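Long-range contacts in disulfide isomerase DsbG N-terminal domain-containing protein (PDB 3TDG), which probably acts as a periplasmic thiol-disulfide oxidoreductase of the DsbG family, using a thioredoxin-fold domain with a CxxC motif to reduce or exchange disulfides in other proteins: residues A122-I127 and G252-V257; A136-S141 and E175-M180; L151-D156 and P258-Y263; V181-L186 and N243-I248. All blocks are in the same frame, centred on the assembly; numbering follows the deposited sequence.

Contact 1 of 4, residues A122-I127 and G252-V257; sequences AKLNAI and GVIKGV
Leu-124 and Ile-127, on the last turns of the long helix 98-129, pack against Val-253 and Ile-254 in an apolar helix-to-loop contact where that helix meets the thioredoxin-fold domain. No hydrogen bond or charge pair crosses it; mostly branched aliphatic side chains carry it, with 228 Å² of surface buried. Leu-124 does most from the helix side. Its CD2 branch is shared between two neighbours, lying 3.7 Å from CG1 of Val-253 and 3.6 Å from CG1 of Ile-254, and its side chain runs at a slant to both. Val-253 gives up the most surface. Its two methyls divide the helix between them: CG1, anti to the backbone N (chi1 165°), meets Leu-124, while CG2 touches CD of Lys-123 at 3.8 Å. The Lys-123 chain is extended beyond CG and crosses the valine at about a right angle, and it is CD, in the aliphatic part, that makes the contact. One turn on from Lys-123, Ile-127 makes looser contacts, its CD1 4.2 Å from CB of Val-253 and its CG2 4.2 Å from CD1 of Ile-254. Gly-252 is the first residue after helix 235-249 to leave helical geometry, with a positive phi of 83°; the next two residues, Val-253 and Ile-254, point their CB atoms toward helix 98-129. Around this patch, Ile-248 of helix 235-249 touches both Ile-127 and Ile-254, whereas Phe-259 of strand 259-262 lies against Leu-124 and Ile-254; the contact thus fills the corner between two helices and the edge strand of the sheet.

Contact 2 of 4, residues A136-S141 and E175-M180; sequences AIELPS and ENTVRM. With FMT (formic acid), chain C.
Ile-137 and Leu-139 pair with Met-180 and Val-178 where strand 137-139 joins strand 177-182 as an antiparallel edge of the mixed thioredoxin-fold sheet. Four backbone hydrogen bonds hold the strands: Ile-137 with Met-180 and Leu-139 with Val-178 are the hydrogen-bonded pairs, and Glu-138 with Arg-179 is the non-hydrogen-bonded pair between them. Leu-139 N reaches Val-178 O at 2.8 Å, nearly in line with the carbonyl. The apolar face carries Ile-137, Leu-139, Val-178 and Met-180, covered by helices 169-175 and 211-222. On the other face, Glu-138 and Arg-179 lie side by side in a salt bridge. Arg-179 NE meets Glu-138 OE1 at 2.7 Å, from above the carboxylate plane and with a bent N-H...O angle of 136°; NH2 adds a weak bond to the same oxygen, and NH1 is held by Tyr-152 OH. CG of Glu-138 also rests on CG2 of Thr-177, 3.6 Å away. At the outer edge Glu-138 N donates to O2 of a formic acid molecule, probably from the crystallisation liquor, which Lys-214 and Arg-205 also bind. Beyond the paired residues, Thr-177 OG1 is bonded to Lys-147 O and accepts Ser-141 N at 3.1 Å.

Contact 3 of 4, residues L151-D156 and P258-Y263; sequences LYIVSD and PFLYHY
The His-262 ring has CD1 of Leu-151 over the centre of one face, a CH-pi contact 4.0 Å from the centroid and 9° off the normal, where C-terminal strand 259-262 pairs antiparallel with the central strand 150-155 of the thioredoxin-fold sheet. At the edge of the Tyr-152 ring, in its plane, sits CB of Tyr-263, and CE2 of Tyr-152 comes within 3.7 Å of Tyr-263 CD1, the two side chains running side by side. Phe-128 of helix 98-129 stacks on Tyr-152. Tyr-152 with Tyr-261 and Val-154 with Phe-259 are the hydrogen-bonded pairs, their side chains on the face turned to helix 98-129; Leu-151, Ile-153, Leu-260 and His-262 occupy the other. There CG1 of Ile-153 packs on CG of Leu-260 at 4.0 Å. Pro-258, after a cis peptide bond, touches His-161 and Cys-162 of the CxxC helix, consistent with the cis-proline loop beside the active site of thioredoxin-like proteins. Next to that proline the strand pairing ends with Phe-259 N bonded to Val-154 O at 2.9 Å, in the carbonyl plane, and Pro-258 CA 3.2 Å from the same oxygen.

Contact 4 of 4, residues V181-L186 and N243-I248; sequences VVVGWL and NTTKKI
Thr-245, on helix 235-249, presses its side chain against Val-183 and Gly-184, where the chain leaves the end of strand 177-182 in the thioredoxin-fold sheet. This is a helix packed on a strand end, joined by one hydrogen bond and a small apolar patch that together bury 222 Å². The hydroxyl is the polar link: Gly-184 N donates to Thr-245 OG1 at 3.0 Å with an almost straight N-H...O angle of 167°. OG1 is also bonded to Val-241 O, one turn back in its own helix, so two partners grip this buried oxygen. Its place beside the backbone N, anti to the carbonyl carbon (chi1 -62°), leaves CG2 anti to the N, where that methyl lies 3.8 Å from the carbonyl carbon of Gly-184 and 4.0 Å from CB of Trp-185. One turn further along the helix, Ile-248 supplies the apolar part. Its CD1 meets CG1 of Val-181 tip to tip at 3.7 Å and CG1 of Val-183 at the same distance, crossing the latter at a slant. Val-183 thereby bridges the two helix residues. Beyond the strand, the Trp-185 ring stacks on Phe-249, and Asp-156 OD1 takes the backbone N of both Trp-185 and Leu-186. Back at the hydrogen bond, CB of Val-183 lies 3.5 Å from Thr-245 OG1.

From the N terminus, helix 98-129 carries the first half of contact 1, whose loop closes at 252-257, before the last strand. Contact 2 opens next and closes at 175-180, nested inside that loop. Contact 3 opens at 151-156 within contact 2 and closes at 258-263, the end of the modelled chain, crossing contacts 1 and 2. Contact 4 follows contact 2 in series along strand 177-182 and is nested within contacts 1 and 3. Contacts 2 and 3 add the two outer strands to the sheet, contact 4 sets helix 235-249 against it, and contact 1 ties the long helix to this domain; Asn-125 OD1 and Tyr-261 OH probably hydrogen-bond between contacts 1 and 3.

Contact 1 of 4, residues A122-I127 and G252-V257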
loop_
_atom_site.group_PDB
_atom_site.type_symbol
_atom_site.label_atom_id
_atom_site.label_comp_id
_atom_site.label_asym_id
_atom_site.label_seq_id
_atom_site.Cartn_x
_atom_site.Cartn_y
_atom_site.Cartn_z
ATOM N N ALA A 122 10.671 -15.968 1.570
ATOM C CA ALA A 122 10.585 -15.893 0.105
ATOM C C ALA A 122 11.259 -14.622 -0.436
ATOM O O ALA A 122 11.878 -14.649 -1.494
ATOM C CB ALA A 122 9.129 -15.988 -0.368
ATOM N N LYS A 123 11.141 -13.515 0.293
ATOM C CA LYS A 123 11.849 -12.289 -0.083
ATOM C C LYS A 123 13.368 -12.472 -0.010
ATOM O O LYS A 123 14.082 -11.995 -0.882
ATOM C CB LYS A 123 11.406 -11.098 0.756
ATOM C CG LYS A 123 10.069 -10.541 0.320
ATOM C CD LYS A 123 9.682 -9.300 1.086
ATOM C CE LYS A 123 8.352 -8.798 0.572
ATOM N NZ LYS A 123 7.729 -7.941 1.589
ATOM N N LEU A 124 13.832 -13.184 1.016
ATOM C CA LEU A 124 15.251 -13.497 1.195
ATOM C C LEU A 124 15.792 -14.382 0.071
ATOM O O LEU A 124 16.801 -14.036 -0.561
ATOM C CB LEU A 124 15.513 -14.129 2.562
ATOM C CG LEU A 124 15.587 -13.143 3.741
ATOM C CD1 LEU A 124 15.572 -13.890 5.081
ATOM C CD2 LEU A 124 16.824 -12.228 3.645
ATOM N N ASN A 125 15.122 -15.514 -0.168
ATOM C CA ASN A 125 15.402 -16.358 -1.326
ATOM C C ASN A 125 15.498 -15.578 -2.626
ATOM O O ASN A 125 16.403 -15.823 -3.415
ATOM C CB ASN A 125 14.339 -17.433 -1.485
ATOM C CG ASN A 125 14.427 -18.488 -0.434
ATOM O OD1 ASN A 125 15.316 -18.472 0.408
ATOM N ND2 ASN A 125 13.497 -19.431 -0.473
ATOM N N ALA A 126 14.575 -14.647 -2.853
ATOM C CA ALA A 126 14.617 -13.818 -4.056
ATOM C C ALA A 126 15.830 -12.874 -4.081
ATOM O O ALA A 126 16.445 -12.671 -5.137
ATOM C CB ALA A 126 13.348 -13.039 -4.218
ATOM N N ILE A 127 16.162 -12.286 -2.928
ATOM C CA ILE A 127 17.379 -11.475 -2.829
ATOM C C ILE A 127 18.607 -12.285 -3.244
ATOM O O ILE A 127 19.357 -11.851 -4.109
ATOM C CB ILE A 127 17.569 -10.834 -1.433
ATOM C CG1 ILE A 127 16.558 -9.694 -1.264
ATOM C CG2 ILE A 127 19.026 -10.317 -1.263
ATOM C CD1 ILE A 127 16.366 -9.259 0.178
ATOM N N GLY A 252 15.047 -3.549 2.664
ATOM C CA GLY A 252 15.097 -3.387 4.110
ATOM C C GLY A 252 14.723 -4.667 4.807
ATOM O O GLY A 252 14.515 -4.684 6.014
ATOM N N VAL A 253 14.632 -5.746 4.036
ATOM C CA VAL A 253 14.496 -7.086 4.596
ATOM C C VAL A 253 15.815 -7.522 5.249
ATOM O O VAL A 253 15.820 -8.311 6.202
ATOM C CB VAL A 253 14.057 -8.080 3.516
ATOM C CG1 VAL A 253 14.247 -9.524 3.970
ATOM C CG2 VAL A 253 12.582 -7.825 3.129
ATOM N N ILE A 254 16.926 -7.032 4.702
ATOM C CA ILE A 254 18.251 -7.211 5.307
ATOM C C ILE A 254 18.689 -5.805 5.706
ATOM O O ILE A 254 18.755 -4.905 4.861
ATOM C CB ILE A 254 19.276 -7.840 4.319
ATOM C CG1 ILE A 254 18.785 -9.211 3.828
ATOM C CG2 ILE A 254 20.675 -7.929 4.957
ATOM C CD1 ILE A 254 19.744 -9.959 2.870
ATOM N N LYS A 255 18.941 -5.614 6.996
ATOM C CA LYS A 255 19.184 -4.284 7.538
ATOM C C LYS A 255 20.632 -4.079 8.031
ATOM O O LYS A 255 21.000 -2.970 8.398
ATOM C CB LYS A 255 18.201 -3.994 8.679
ATOM C CG LYS A 255 16.727 -4.205 8.326
ATOM C CD LYS A 255 15.777 -3.670 9.415
ATOM C CE LYS A 255 15.744 -2.130 9.476
ATOM N NZ LYS A 255 15.586 -1.500 8.125
ATOM N N GLY A 256 21.439 -5.138 8.044
ATOM C CA GLY A 256 22.823 -5.025 8.511
ATOM C C GLY A 256 23.650 -6.276 8.333
ATOM O O GLY A 256 23.166 -7.309 7.845
ATOM N N VAL A 257 24.911 -6.182 8.739
ATOM C CA VAL A 257 25.862 -7.271 8.555
ATOM C C VAL A 257 26.597 -7.538 9.877
ATOM O O VAL A 257 26.632 -6.670 10.733
ATOM C CB VAL A 257 26.883 -6.947 7.441
ATOM C CG1 VAL A 257 26.180 -6.769 6.061
ATOM C CG2 VAL A 257 27.709 -5.701 7.796
#

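Contact 2 of 4, residues A136-S141 and E175-M180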
loop_
_atom_site.group_PDB
_atom_site.type_symbol
_atom_site.label_atom_id
_atom_site.label_comp_id
_atom_site.label_asym_id
_atom_site.label_seq_id
_atom_site.Cartn_x
_atom_site.Cartn_y
_atom_site.Cartn_z
ATOM N N ALA A 136 28.894 -14.486 -5.440
ATOM C CA ALA A 136 29.094 -15.162 -4.152
ATOM C C ALA A 136 30.315 -16.028 -4.225
ATOM O O ALA A 136 30.609 -16.584 -5.287
ATOM C CB ALA A 136 27.874 -16.025 -3.768
ATOM N N ILE A 137 31.010 -16.154 -3.091
ATOM C CA ILE A 137 32.155 -17.030 -2.983
ATOM C C ILE A 137 31.683 -18.282 -2.294
ATOM O O ILE A 137 31.442 -18.278 -1.077
ATOM C CB ILE A 137 33.288 -16.416 -2.143
ATOM C CG1 ILE A 137 33.748 -15.100 -2.756
ATOM C CG2 ILE A 137 34.450 -17.416 -1.983
ATOM C CD1 ILE A 137 34.314 -14.144 -1.755
ATOM N N GLU A 138 31.548 -19.353 -3.066
ATOM C CA GLU A 138 31.046 -20.607 -2.531
ATOM C C GLU A 138 32.188 -21.511 -2.067
ATOM O O GLU A 138 33.058 -21.890 -2.850
ATOM C CB GLU A 138 30.148 -21.313 -3.560
ATOM C CG GLU A 138 29.484 -22.566 -2.997
ATOM C CD GLU A 138 28.445 -23.181 -3.919
ATOM O OE1 GLU A 138 27.460 -22.506 -4.300
ATOM O OE2 GLU A 138 28.597 -24.369 -4.235
ATOM N N LEU A 139 32.183 -21.841 -0.777
ATOM C CA LEU A 139 33.179 -22.731 -0.195
ATOM C C LEU A 139 32.513 -24.022 0.292
ATOM O O LEU A 139 31.757 -23.990 1.259
ATOM C CB LEU A 139 33.921 -22.024 0.943
ATOM C CG LEU A 139 34.447 -20.627 0.600
ATOM C CD1 LEU A 139 34.660 -19.792 1.860
ATOM C CD2 LEU A 139 35.712 -20.696 -0.264
ATOM N N PRO A 140 32.775 -25.158 -0.396
ATOM C CA PRO A 140 32.149 -26.432 -0.017
ATOM C C PRO A 140 32.591 -26.894 1.372
ATOM O O PRO A 140 33.752 -26.700 1.743
ATOM C CB PRO A 140 32.638 -27.410 -1.101
ATOM C CG PRO A 140 33.868 -26.776 -1.680
ATOM C CD PRO A 140 33.624 -25.294 -1.598
ATOM N N SER A 141 31.677 -27.491 2.137
ATOM C CA SER A 141 32.021 -27.984 3.486
ATOM C C SER A 141 33.228 -28.899 3.470
ATOM O O SER A 141 33.443 -29.627 2.505
ATOM C CB SER A 141 30.854 -28.709 4.155
ATOM O OG SER A 141 30.142 -29.482 3.224
ATOM N N GLU A 175 30.092 -27.813 9.051
ATOM C CA GLU A 175 28.639 -28.050 9.068
ATOM C C GLU A 175 27.852 -27.625 7.823
ATOM O O GLU A 175 26.736 -28.109 7.605
ATOM C CB GLU A 175 28.002 -27.387 10.296
ATOM C CG GLU A 175 28.765 -27.565 11.602
ATOM C CD GLU A 175 28.724 -28.985 12.167
ATOM O OE1 GLU A 175 29.479 -29.237 13.134
ATOM O OE2 GLU A 175 27.951 -29.844 11.673
ATOM N N ASN A 176 28.401 -26.699 7.027
ATOM C CA ASN A 176 27.698 -26.182 5.842
ATOM C C ASN A 176 28.606 -25.897 4.653
ATOM O O ASN A 176 29.811 -25.781 4.796
ATOM C CB ASN A 176 26.984 -24.859 6.154
ATOM C CG ASN A 176 25.856 -25.008 7.141
ATOM O OD1 ASN A 176 24.689 -25.097 6.762
ATOM N ND2 ASN A 176 26.196 -24.991 8.418
ATOM N N THR A 177 28.001 -25.766 3.478
ATOM C CA THR A 177 28.650 -25.062 2.386
ATOM C C THR A 177 28.254 -23.607 2.545
ATOM O O THR A 177 27.073 -23.285 2.635
ATOM C CB THR A 177 28.259 -25.622 1.002
ATOM O OG1 THR A 177 29.019 -26.809 0.764
ATOM C CG2 THR A 177 28.569 -24.615 -0.119
ATOM N N VAL A 178 29.262 -22.746 2.600
ATOM C CA VAL A 178 29.065 -21.310 2.786
ATOM C C VAL A 178 29.129 -20.555 1.462
ATOM O O VAL A 178 30.066 -20.737 0.680
ATOM C CB VAL A 178 30.111 -20.746 3.780
ATOM C CG1 VAL A 178 30.146 -19.196 3.752
ATOM C CG2 VAL A 178 29.835 -21.280 5.180
ATOM N N ARG A 179 28.109 -19.735 1.213
ATOM C CA ARG A 179 28.148 -18.743 0.150
ATOM C C ARG A 179 28.331 -17.352 0.749
ATOM O O ARG A 179 27.367 -16.704 1.186
ATOM C CB ARG A 179 26.891 -18.793 -0.715
ATOM C CG ARG A 179 26.726 -20.131 -1.441
ATOM C CD ARG A 179 25.515 -20.151 -2.324
ATOM N NE ARG A 179 25.409 -21.457 -2.975
ATOM C CZ ARG A 179 24.300 -21.949 -3.513
ATOM N NH1 ARG A 179 23.176 -21.247 -3.497
ATOM N NH2 ARG A 179 24.331 -23.146 -4.082
ATOM N N MET A 180 29.577 -16.900 0.763
ATOM C CA MET A 180 29.889 -15.597 1.307
ATOM C C MET A 180 29.653 -14.487 0.258
ATOM O O MET A 180 30.230 -14.512 -0.830
ATOM C CB MET A 180 31.330 -15.593 1.805
ATOM C CG MET A 180 31.643 -14.416 2.702
ATOM S SD MET A 180 33.057 -14.795 3.728
ATOM C CE MET A 180 33.542 -13.137 4.208
HETATM C C FMT C . 34.006 -19.932 -5.359
HETATM O O1 FMT C . 34.999 -19.871 -6.104
HETATM O O2 FMT C . 33.032 -19.173 -5.422
#

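Contact 3 of 4, residues L151-D156 and P258-Y263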
loop_
_atom_site.group_PDB
_atom_site.type_symbol
_atom_site.label_atom_id
_atom_site.label_comp_id
_atom_site.label_asym_id
_atom_site.label_seq_id
_atom_site.Cartn_x
_atom_site.Cartn_y
_atom_site.Cartn_z
ATOM N N LEU A 151 24.658 -22.153 3.646
ATOM C CA LEU A 151 24.665 -20.972 4.518
ATOM C C LEU A 151 25.141 -19.723 3.779
ATOM O O LEU A 151 26.299 -19.636 3.390
ATOM C CB LEU A 151 25.548 -21.225 5.742
ATOM C CG LEU A 151 25.810 -20.095 6.741
ATOM C CD1 LEU A 151 24.515 -19.550 7.338
ATOM C CD2 LEU A 151 26.718 -20.625 7.830
ATOM N N TYR A 152 24.242 -18.770 3.592
ATOM C CA TYR A 152 24.601 -17.478 3.046
ATOM C C TYR A 152 25.105 -16.558 4.161
ATOM O O TYR A 152 24.480 -16.464 5.219
ATOM C CB TYR A 152 23.390 -16.830 2.387
ATOM C CG TYR A 152 23.181 -17.235 0.956
ATOM C CD1 TYR A 152 23.902 -16.611 -0.074
ATOM C CD2 TYR A 152 22.269 -18.240 0.617
ATOM C CE1 TYR A 152 23.705 -16.969 -1.403
ATOM C CE2 TYR A 152 22.065 -18.612 -0.716
ATOM C CZ TYR A 152 22.784 -17.974 -1.721
ATOM O OH TYR A 152 22.605 -18.331 -3.045
ATOM N N ILE A 153 26.230 -15.893 3.915
ATOM C CA ILE A 153 26.773 -14.902 4.837
ATOM C C ILE A 153 26.990 -13.563 4.116
ATOM O O ILE A 153 27.882 -13.446 3.276
ATOM C CB ILE A 153 28.098 -15.396 5.453
ATOM C CG1 ILE A 153 27.896 -16.760 6.126
ATOM C CG2 ILE A 153 28.667 -14.340 6.459
ATOM C CD1 ILE A 153 29.098 -17.316 6.792
ATOM N N VAL A 154 26.173 -12.566 4.419
ATOM C CA VAL A 154 26.349 -11.227 3.852
ATOM C C VAL A 154 27.313 -10.489 4.783
ATOM O O VAL A 154 27.088 -10.432 5.992
ATOM C CB VAL A 154 25.032 -10.481 3.680
ATOM C CG1 VAL A 154 25.257 -9.086 3.041
ATOM C CG2 VAL A 154 24.050 -11.313 2.824
ATOM N N SER A 155 28.403 -9.977 4.210
ATOM C CA SER A 155 29.566 -9.554 4.974
ATOM C C SER A 155 30.260 -8.348 4.314
ATOM O O SER A 155 30.426 -8.312 3.086
ATOM C CB SER A 155 30.546 -10.713 5.100
ATOM O OG SER A 155 31.694 -10.360 5.878
ATOM N N ASP A 156 30.645 -7.375 5.143
ATOM C CA ASP A 156 31.334 -6.167 4.700
ATOM C C ASP A 156 32.785 -6.271 5.186
ATOM O O ASP A 156 33.028 -6.568 6.349
ATOM C CB ASP A 156 30.637 -4.933 5.276
ATOM C CG ASP A 156 31.168 -3.617 4.697
ATOM O OD1 ASP A 156 30.400 -2.959 3.961
ATOM O OD2 ASP A 156 32.343 -3.239 4.975
ATOM N N PRO A 258 27.171 -8.743 10.056
ATOM C CA PRO A 258 27.047 -9.906 9.173
ATOM C C PRO A 258 25.619 -10.460 9.238
ATOM O O PRO A 258 25.040 -10.555 10.321
ATOM C CB PRO A 258 28.045 -10.911 9.756
ATOM C CG PRO A 258 28.267 -10.471 11.181
ATOM C CD PRO A 258 28.055 -8.993 11.208
ATOM N N PHE A 259 25.056 -10.792 8.084
ATOM C CA PHE A 259 23.736 -11.403 8.008
ATOM C C PHE A 259 23.908 -12.859 7.571
ATOM O O PHE A 259 24.442 -13.135 6.489
ATOM C CB PHE A 259 22.873 -10.620 7.022
ATOM C CG PHE A 259 21.464 -11.127 6.895
ATOM C CD1 PHE A 259 20.432 -10.511 7.595
ATOM C CD2 PHE A 259 21.164 -12.197 6.055
ATOM C CE1 PHE A 259 19.113 -10.966 7.487
ATOM C CE2 PHE A 259 19.853 -12.665 5.930
ATOM C CZ PHE A 259 18.823 -12.050 6.651
ATOM N N LEU A 260 23.483 -13.796 8.413
ATOM C CA LEU A 260 23.541 -15.205 8.045
ATOM C C LEU A 260 22.146 -15.731 7.693
ATOM O O LEU A 260 21.145 -15.346 8.318
ATOM C CB LEU A 260 24.183 -16.037 9.149
ATOM C CG LEU A 260 25.700 -15.979 9.332
ATOM C CD1 LEU A 260 26.201 -14.574 9.691
ATOM C CD2 LEU A 260 26.121 -16.975 10.412
ATOM N N TYR A 261 22.074 -16.584 6.680
ATOM C CA TYR A 261 20.796 -17.145 6.241
ATOM C C TYR A 261 20.991 -18.575 5.765
ATOM O O TYR A 261 21.734 -18.831 4.799
ATOM C CB TYR A 261 20.164 -16.273 5.149
ATOM C CG TYR A 261 18.838 -16.771 4.601
ATOM C CD1 TYR A 261 17.714 -16.933 5.433
ATOM C CD2 TYR A 261 18.696 -17.066 3.243
ATOM C CE1 TYR A 261 16.488 -17.396 4.918
ATOM C CE2 TYR A 261 17.490 -17.518 2.719
ATOM C CZ TYR A 261 16.387 -17.684 3.556
ATOM O OH TYR A 261 15.195 -18.134 3.015
ATOM N N HIS A 262 20.364 -19.508 6.485
ATOM C CA HIS A 262 20.292 -20.906 6.056
ATOM C C HIS A 262 19.269 -21.010 4.945
ATOM O O HIS A 262 18.098 -20.707 5.154
ATOM C CB HIS A 262 19.920 -21.826 7.222
ATOM C CG HIS A 262 21.026 -22.007 8.211
ATOM N ND1 HIS A 262 22.036 -22.928 8.034
ATOM C CD2 HIS A 262 21.298 -21.366 9.373
ATOM C CE1 HIS A 262 22.881 -22.853 9.047
ATOM N NE2 HIS A 262 22.457 -21.911 9.871
ATOM N N TYR A 263 19.729 -21.412 3.758
ATOM C CA TYR A 263 18.869 -21.589 2.585
ATOM C C TYR A 263 18.472 -23.058 2.440
ATOM O O TYR A 263 18.071 -23.707 3.409
ATOM C CB TYR A 263 19.608 -21.124 1.322
ATOM C CG TYR A 263 18.765 -21.054 0.053
ATOM C CD1 TYR A 263 18.521 -19.823 -0.571
ATOM C CD2 TYR A 263 18.235 -22.218 -0.544
ATOM C CE1 TYR A 263 17.765 -19.740 -1.741
ATOM C CE2 TYR A 263 17.474 -22.147 -1.718
ATOM C CZ TYR A 263 17.244 -20.900 -2.310
ATOM O OH TYR A 263 16.492 -20.799 -3.465
#

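Contact 4 of 4, residues V181-L186 and N243-I248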
loop_
_atom_site.group_PDB
_atom_site.type_symbol
_atom_site.label_atom_id
_atom_site.label_comp_id
_atom_site.label_asym_id
_atom_site.label_seq_id
_atom_site.Cartn_x
_atom_site.Cartn_y
_atom_site.Cartn_z
ATOM N N VAL A 181 28.801 -13.527 0.603
ATOM C CA VAL A 181 28.459 -12.420 -0.273
ATOM C C VAL A 181 29.114 -11.159 0.299
ATOM O O VAL A 181 28.650 -10.623 1.318
ATOM C CB VAL A 181 26.925 -12.247 -0.363
ATOM C CG1 VAL A 181 26.541 -11.055 -1.245
ATOM C CG2 VAL A 181 26.269 -13.545 -0.885
ATOM N N VAL A 182 30.207 -10.721 -0.331
ATOM C CA VAL A 182 31.024 -9.620 0.194
ATOM C C VAL A 182 30.550 -8.301 -0.415
ATOM O O VAL A 182 30.701 -8.068 -1.619
ATOM C CB VAL A 182 32.552 -9.854 -0.021
ATOM C CG1 VAL A 182 33.393 -8.733 0.635
ATOM C CG2 VAL A 182 32.956 -11.177 0.551
ATOM N N VAL A 183 29.938 -7.467 0.416
ATOM C CA VAL A 183 29.275 -6.262 -0.059
ATOM C C VAL A 183 30.105 -5.001 0.207
ATOM O O VAL A 183 30.998 -5.002 1.068
ATOM C CB VAL A 183 27.885 -6.095 0.578
ATOM C CG1 VAL A 183 26.949 -7.240 0.131
ATOM C CG2 VAL A 183 27.998 -6.041 2.131
ATOM N N GLY A 184 29.787 -3.939 -0.526
ATOM C CA GLY A 184 30.391 -2.626 -0.317
ATOM C C GLY A 184 29.401 -1.720 0.389
ATOM O O GLY A 184 29.020 -0.700 -0.156
ATOM N N TRP A 185 28.997 -2.091 1.608
ATOM C CA TRP A 185 27.817 -1.511 2.275
ATOM C C TRP A 185 28.128 -0.323 3.198
ATOM O O TRP A 185 27.352 0.648 3.264
ATOM C CB TRP A 185 27.085 -2.653 3.009
ATOM C CG TRP A 185 26.020 -2.373 4.123
ATOM C CD1 TRP A 185 26.059 -2.839 5.417
ATOM C CD2 TRP A 185 24.766 -1.690 3.994
ATOM N NE1 TRP A 185 24.929 -2.451 6.111
ATOM C CE2 TRP A 185 24.124 -1.740 5.265
ATOM C CE3 TRP A 185 24.140 -1.004 2.952
ATOM C CZ2 TRP A 185 22.879 -1.150 5.500
ATOM C CZ3 TRP A 185 22.914 -0.415 3.192
ATOM C CH2 TRP A 185 22.296 -0.490 4.450
ATOM N N LEU A 186 29.261 -0.385 3.894
ATOM C CA LEU A 186 29.506 0.586 4.971
ATOM C C LEU A 186 30.186 1.895 4.544
ATOM O O LEU A 186 30.151 2.873 5.276
ATOM C CB LEU A 186 30.208 -0.069 6.165
ATOM C CG LEU A 186 29.365 -1.137 6.884
ATOM C CD1 LEU A 186 30.172 -1.773 7.997
ATOM C CD2 LEU A 186 28.052 -0.564 7.426
ATOM N N ASN A 243 26.110 -1.982 -7.505
ATOM C CA ASN A 243 24.782 -2.443 -7.948
ATOM C C ASN A 243 24.284 -3.667 -7.194
ATOM O O ASN A 243 23.120 -3.724 -6.792
ATOM C CB ASN A 243 24.767 -2.743 -9.464
ATOM C CG ASN A 243 25.007 -1.493 -10.327
ATOM O OD1 ASN A 243 25.054 -0.361 -9.831
ATOM N ND2 ASN A 243 25.174 -1.704 -11.630
ATOM N N THR A 244 25.166 -4.650 -7.009
ATOM C CA THR A 244 24.803 -5.852 -6.276
ATOM C C THR A 244 24.408 -5.511 -4.820
ATOM O O THR A 244 23.394 -6.004 -4.307
ATOM C CB THR A 244 25.931 -6.897 -6.316
ATOM O OG1 THR A 244 26.312 -7.130 -7.676
ATOM C CG2 THR A 244 25.489 -8.226 -5.706
ATOM N N THR A 245 25.205 -4.647 -4.189
ATOM C CA THR A 245 25.020 -4.252 -2.796
ATOM C C THR A 245 23.707 -3.478 -2.625
ATOM O O THR A 245 22.926 -3.763 -1.708
ATOM C CB THR A 245 26.225 -3.411 -2.298
ATOM O OG1 THR A 245 27.417 -4.206 -2.372
ATOM C CG2 THR A 245 26.039 -2.933 -0.852
ATOM N N LYS A 246 23.473 -2.503 -3.506
ATOM C CA LYS A 246 22.224 -1.716 -3.487
ATOM C C LYS A 246 20.978 -2.589 -3.456
ATOM O O LYS A 246 20.030 -2.276 -2.733
ATOM C CB LYS A 246 22.130 -0.793 -4.704
ATOM C CG LYS A 246 22.700 0.608 -4.502
ATOM C CD LYS A 246 22.124 1.612 -5.520
ATOM C CE LYS A 246 20.598 1.655 -5.456
ATOM N NZ LYS A 246 20.056 2.961 -5.957
ATOM N N LYS A 247 20.999 -3.677 -4.227
ATOM C CA LYS A 247 19.835 -4.555 -4.422
ATOM C C LYS A 247 19.618 -5.535 -3.268
ATOM O O LYS A 247 18.477 -5.950 -2.985
ATOM C CB LYS A 247 19.968 -5.337 -5.736
ATOM C CG LYS A 247 19.531 -4.565 -6.995
ATOM C CD LYS A 247 19.799 -5.374 -8.279
ATOM C CE LYS A 247 19.302 -4.644 -9.525
ATOM N NZ LYS A 247 20.328 -3.675 -10.016
ATOM N N ILE A 248 20.716 -5.936 -2.633
ATOM C CA ILE A 248 20.636 -6.727 -1.412
ATOM C C ILE A 248 19.940 -5.919 -0.310
ATOM O O ILE A 248 19.068 -6.445 0.361
ATOM C CB ILE A 248 22.018 -7.197 -0.945
ATOM C CG1 ILE A 248 22.564 -8.256 -1.900
ATOM C CG2 ILE A 248 21.946 -7.789 0.468
ATOM C CD1 ILE A 248 24.089 -8.340 -1.894
#